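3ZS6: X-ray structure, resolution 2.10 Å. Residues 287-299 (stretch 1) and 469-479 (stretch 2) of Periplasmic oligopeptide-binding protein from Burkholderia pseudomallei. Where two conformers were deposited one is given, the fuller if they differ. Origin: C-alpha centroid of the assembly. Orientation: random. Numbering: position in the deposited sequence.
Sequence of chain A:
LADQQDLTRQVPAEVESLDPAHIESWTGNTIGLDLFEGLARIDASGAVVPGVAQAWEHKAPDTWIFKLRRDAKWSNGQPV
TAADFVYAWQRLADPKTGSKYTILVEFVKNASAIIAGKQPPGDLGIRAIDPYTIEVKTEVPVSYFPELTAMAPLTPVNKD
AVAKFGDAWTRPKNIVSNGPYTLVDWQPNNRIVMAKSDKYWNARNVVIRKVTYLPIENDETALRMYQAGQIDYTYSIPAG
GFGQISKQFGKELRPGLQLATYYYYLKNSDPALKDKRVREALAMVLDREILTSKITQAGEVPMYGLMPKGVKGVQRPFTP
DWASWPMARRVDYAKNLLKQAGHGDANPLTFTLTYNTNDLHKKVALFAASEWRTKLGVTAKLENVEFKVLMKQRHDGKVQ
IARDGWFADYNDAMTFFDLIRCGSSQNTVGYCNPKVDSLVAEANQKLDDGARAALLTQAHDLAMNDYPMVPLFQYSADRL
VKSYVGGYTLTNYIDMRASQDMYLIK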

# COMPACT_ATOMS: atom_id res chain seq x y z
N ASP A 287 24.53 5.04 -1.55
CA ASP A 287 24.98 3.81 -2.21
C ASP A 287 23.99 2.68 -1.95
O ASP A 287 24.06 2.01 -0.91
CB ASP A 287 26.37 3.44 -1.69
CG ASP A 287 27.08 2.43 -2.57
OD1 ASP A 287 26.40 1.59 -3.19
OD2 ASP A 287 28.33 2.48 -2.63
N ARG A 288 23.08 2.46 -2.90
CA ARG A 288 22.01 1.48 -2.74
C ARG A 288 22.51 0.05 -2.90
O ARG A 288 21.85 -0.91 -2.49
CB ARG A 288 20.88 1.76 -3.74
CG ARG A 288 20.24 3.15 -3.59
CD ARG A 288 19.52 3.54 -4.89
NE ARG A 288 18.89 4.85 -4.78
CZ ARG A 288 19.56 6.00 -4.71
NH1 ARG A 288 20.90 6.00 -4.70
NH2 ARG A 288 18.90 7.15 -4.61
N GLU A 289 23.69 -0.09 -3.50
CA GLU A 289 24.30 -1.39 -3.67
C GLU A 289 24.77 -1.91 -2.31
O GLU A 289 24.47 -3.04 -1.94
CB GLU A 289 25.47 -1.32 -4.66
CG GLU A 289 25.53 -2.49 -5.62
CD GLU A 289 25.66 -3.82 -4.91
OE1 GLU A 289 26.34 -3.88 -3.87
OE2 GLU A 289 25.08 -4.82 -5.40
N ILE A 290 25.48 -1.06 -1.58
CA ILE A 290 25.91 -1.38 -0.22
C ILE A 290 24.72 -1.56 0.71
O ILE A 290 24.69 -2.48 1.53
CB ILE A 290 26.85 -0.29 0.33
CG1 ILE A 290 28.17 -0.27 -0.45
CG2 ILE A 290 27.12 -0.51 1.80
CD1 ILE A 290 29.07 0.90 -0.09
N LEU A 291 23.73 -0.68 0.57
CA LEU A 291 22.52 -0.74 1.37
C LEU A 291 21.89 -2.13 1.28
O LEU A 291 21.59 -2.75 2.29
CB LEU A 291 21.51 0.33 0.91
CG LEU A 291 20.15 0.33 1.61
CD1 LEU A 291 20.30 0.31 3.13
CD2 LEU A 291 19.30 1.52 1.16
N THR A 292 21.71 -2.62 0.05
CA THR A 292 21.02 -3.89 -0.15
C THR A 292 21.89 -5.12 0.12
O THR A 292 21.43 -6.09 0.73
CB THR A 292 20.40 -3.98 -1.56
OG1 THR A 292 21.41 -3.71 -2.54
CG2 THR A 292 19.26 -2.98 -1.71
N SER A 293 23.15 -5.08 -0.31
CA SER A 293 24.02 -6.24 -0.17
C SER A 293 24.53 -6.43 1.25
O SER A 293 24.76 -7.56 1.69
CB SER A 293 25.19 -6.16 -1.15
OG SER A 293 26.08 -5.11 -0.80
N LYS A 294 24.70 -5.33 1.97
CA LYS A 294 25.33 -5.38 3.29
C LYS A 294 24.40 -5.10 4.48
O LYS A 294 24.68 -5.54 5.60
CB LYS A 294 26.51 -4.42 3.36
CG LYS A 294 27.61 -4.71 2.34
CD LYS A 294 28.80 -3.78 2.54
CE LYS A 294 29.86 -3.96 1.47
NZ LYS A 294 30.94 -2.93 1.58
N ILE A 295 23.33 -4.35 4.25
CA ILE A 295 22.44 -3.99 5.35
C ILE A 295 21.13 -4.78 5.35
O ILE A 295 20.81 -5.46 6.33
CB ILE A 295 22.13 -2.48 5.37
CG1 ILE A 295 23.43 -1.67 5.28
CG2 ILE A 295 21.37 -2.12 6.62
CD1 ILE A 295 24.39 -1.94 6.39
N THR A 296 20.37 -4.69 4.26
CA THR A 296 19.08 -5.38 4.18
C THR A 296 19.27 -6.89 3.95
O THR A 296 18.75 -7.71 4.71
CB THR A 296 18.17 -4.77 3.10
OG1 THR A 296 18.71 -4.99 1.80
CG2 THR A 296 18.03 -3.25 3.33
N GLN A 297 20.02 -7.23 2.90
CA GLN A 297 20.48 -8.61 2.66
C GLN A 297 19.37 -9.64 2.43
O GLN A 297 19.59 -10.85 2.57
CB GLN A 297 21.38 -9.09 3.80
CG GLN A 297 22.59 -8.20 4.02
CD GLN A 297 23.65 -8.87 4.88
OE1 GLN A 297 23.38 -9.29 6.01
NE2 GLN A 297 24.85 -9.00 4.35
N ALA A 298 18.19 -9.17 2.05
CA ALA A 298 17.09 -10.10 1.82
C ALA A 298 16.69 -10.14 0.35
O ALA A 298 15.55 -10.47 0.02
CB ALA A 298 15.90 -9.74 2.72
N GLY A 299 17.63 -9.81 -0.53
CA GLY A 299 17.39 -9.81 -1.96
C GLY A 299 16.85 -8.52 -2.54
O GLY A 299 16.55 -8.45 -3.74
N MET A 469 10.89 12.44 -4.53
CA MET A 469 11.22 11.63 -3.36
C MET A 469 12.49 10.84 -3.66
O MET A 469 13.07 10.99 -4.73
CB MET A 469 10.07 10.68 -2.98
CG MET A 469 9.60 9.78 -4.12
SD MET A 469 8.19 10.46 -5.05
CE MET A 469 6.83 10.12 -3.91
N VAL A 470 12.93 10.00 -2.73
CA VAL A 470 14.17 9.25 -2.92
C VAL A 470 13.97 7.75 -2.84
O VAL A 470 14.03 7.16 -1.75
CB VAL A 470 15.24 9.65 -1.87
CG1 VAL A 470 16.54 8.90 -2.13
CG2 VAL A 470 15.45 11.17 -1.86
N PRO A 471 13.72 7.11 -3.99
CA PRO A 471 13.59 5.66 -4.04
C PRO A 471 14.88 4.99 -3.61
O PRO A 471 15.96 5.45 -3.98
CB PRO A 471 13.32 5.38 -5.52
CG PRO A 471 12.67 6.65 -6.01
CD PRO A 471 13.41 7.74 -5.29
N LEU A 472 14.77 3.90 -2.85
CA LEU A 472 15.94 3.19 -2.34
C LEU A 472 16.06 1.77 -2.89
O LEU A 472 17.10 1.40 -3.43
CB LEU A 472 15.93 3.15 -0.80
CG LEU A 472 16.08 4.51 -0.11
CD1 LEU A 472 16.00 4.37 1.41
CD2 LEU A 472 17.39 5.18 -0.53
N PHE A 473 15.01 0.97 -2.73
CA PHE A 473 15.03 -0.39 -3.26
C PHE A 473 13.64 -0.99 -3.37
O PHE A 473 12.66 -0.45 -2.84
CB PHE A 473 15.94 -1.29 -2.40
CG PHE A 473 15.59 -1.28 -0.94
CD1 PHE A 473 14.54 -2.06 -0.47
CD2 PHE A 473 16.31 -0.50 -0.05
CE1 PHE A 473 14.21 -2.05 0.88
CE2 PHE A 473 15.98 -0.49 1.31
CZ PHE A 473 14.92 -1.26 1.77
N GLN A 474 13.57 -2.11 -4.08
CA GLN A 474 12.33 -2.85 -4.19
C GLN A 474 12.18 -3.75 -2.97
O GLN A 474 13.12 -4.46 -2.61
CB GLN A 474 12.34 -3.70 -5.47
CG GLN A 474 11.04 -4.49 -5.70
CD GLN A 474 11.05 -5.19 -7.04
OE1 GLN A 474 12.00 -5.07 -7.81
NE2 GLN A 474 9.98 -5.94 -7.33
N TYR A 475 11.01 -3.71 -2.33
CA TYR A 475 10.74 -4.57 -1.18
C TYR A 475 10.94 -6.05 -1.49
O TYR A 475 10.60 -6.52 -2.58
CB TYR A 475 9.30 -4.40 -0.68
CG TYR A 475 9.09 -3.28 0.30
CD1 TYR A 475 8.76 -2.00 -0.14
CD2 TYR A 475 9.19 -3.49 1.67
CE1 TYR A 475 8.53 -0.96 0.75
CE2 TYR A 475 8.97 -2.46 2.57
CZ TYR A 475 8.65 -1.20 2.11
OH TYR A 475 8.43 -0.17 2.99
N SER A 476 11.50 -6.77 -0.53
CA SER A 476 11.56 -8.23 -0.56
C SER A 476 10.34 -8.80 0.16
O SER A 476 9.94 -8.29 1.21
CB SER A 476 12.85 -8.70 0.11
OG SER A 476 12.77 -10.07 0.47
N ALA A 477 9.76 -9.87 -0.39
CA ALA A 477 8.56 -10.49 0.16
C ALA A 477 8.89 -11.53 1.24
O ALA A 477 7.98 -12.15 1.82
CB ALA A 477 7.76 -11.16 -0.96
N ASP A 478 10.18 -11.72 1.50
CA ASP A 478 10.66 -12.73 2.44
C ASP A 478 9.97 -12.66 3.79
O ASP A 478 9.96 -11.61 4.45
CB ASP A 478 12.17 -12.60 2.64
CG ASP A 478 12.96 -12.99 1.40
OD1 ASP A 478 12.37 -13.09 0.31
OD2 ASP A 478 14.19 -13.17 1.51
N ARG A 479 9.40 -13.78 4.21
CA ARG A 479 8.79 -13.91 5.53
C ARG A 479 8.77 -15.38 5.94
O ARG A 479 9.00 -16.27 5.11
CB ARG A 479 7.38 -13.31 5.55
CG ARG A 479 6.34 -14.06 4.72
CD ARG A 479 4.90 -13.78 5.21
NE ARG A 479 4.61 -12.34 5.24
CZ ARG A 479 4.09 -11.66 4.22
NH1 ARG A 479 3.81 -12.27 3.08
NH2 ARG A 479 3.87 -10.35 4.35

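Where a helix packs on a strand, polar groups at the margins of an apolar contact must still find partners, and this pair illustrates how side chains supply them. The helix, residues 288-296, runs at 34° to the strand that carries Leu472 and Phe473. Near its start, Arg288 reaches across to a strand carbonyl: NE donates to Pro471 O at 3.1 Å, with the acceptor near the guanidinium plane, where the N-H bonds point. A second, weak bond joins Arg288 NH2 to the same Pro471 O at 3.5 Å; NE, NH1 and NH2 of Arg288 also bond elsewhere in the structure. Asp287 caps the helix, its OD1 accepting from Ile290 N at 3.2 Å and, weakly, from Glu289 N at 3.2 Å.

Between the polar ends the contact is apolar. Leu291 CD2 lies 3.8 Å from Phe473 CD2, at the ring edge, while Thr292 CG2 approaches Phe473 CB at 3.8 Å, so the threonine presents its methyl to the strand.

At the far end of the contact, where the chain has left the helix at Ala298, strand residue Ser476 works in both directions. Ser476 OG donates to Ala298 O at 2.8 Å and accepts from Asp478 N at 3.2 Å, so one hydroxyl joins the carbonyl of Ala298 to the backbone amide two residues further along its own stretch. Proximity alone is not bonding, however: Ala298 O and Asp478 OD2 are 3.4 Å apart, but both are acceptors.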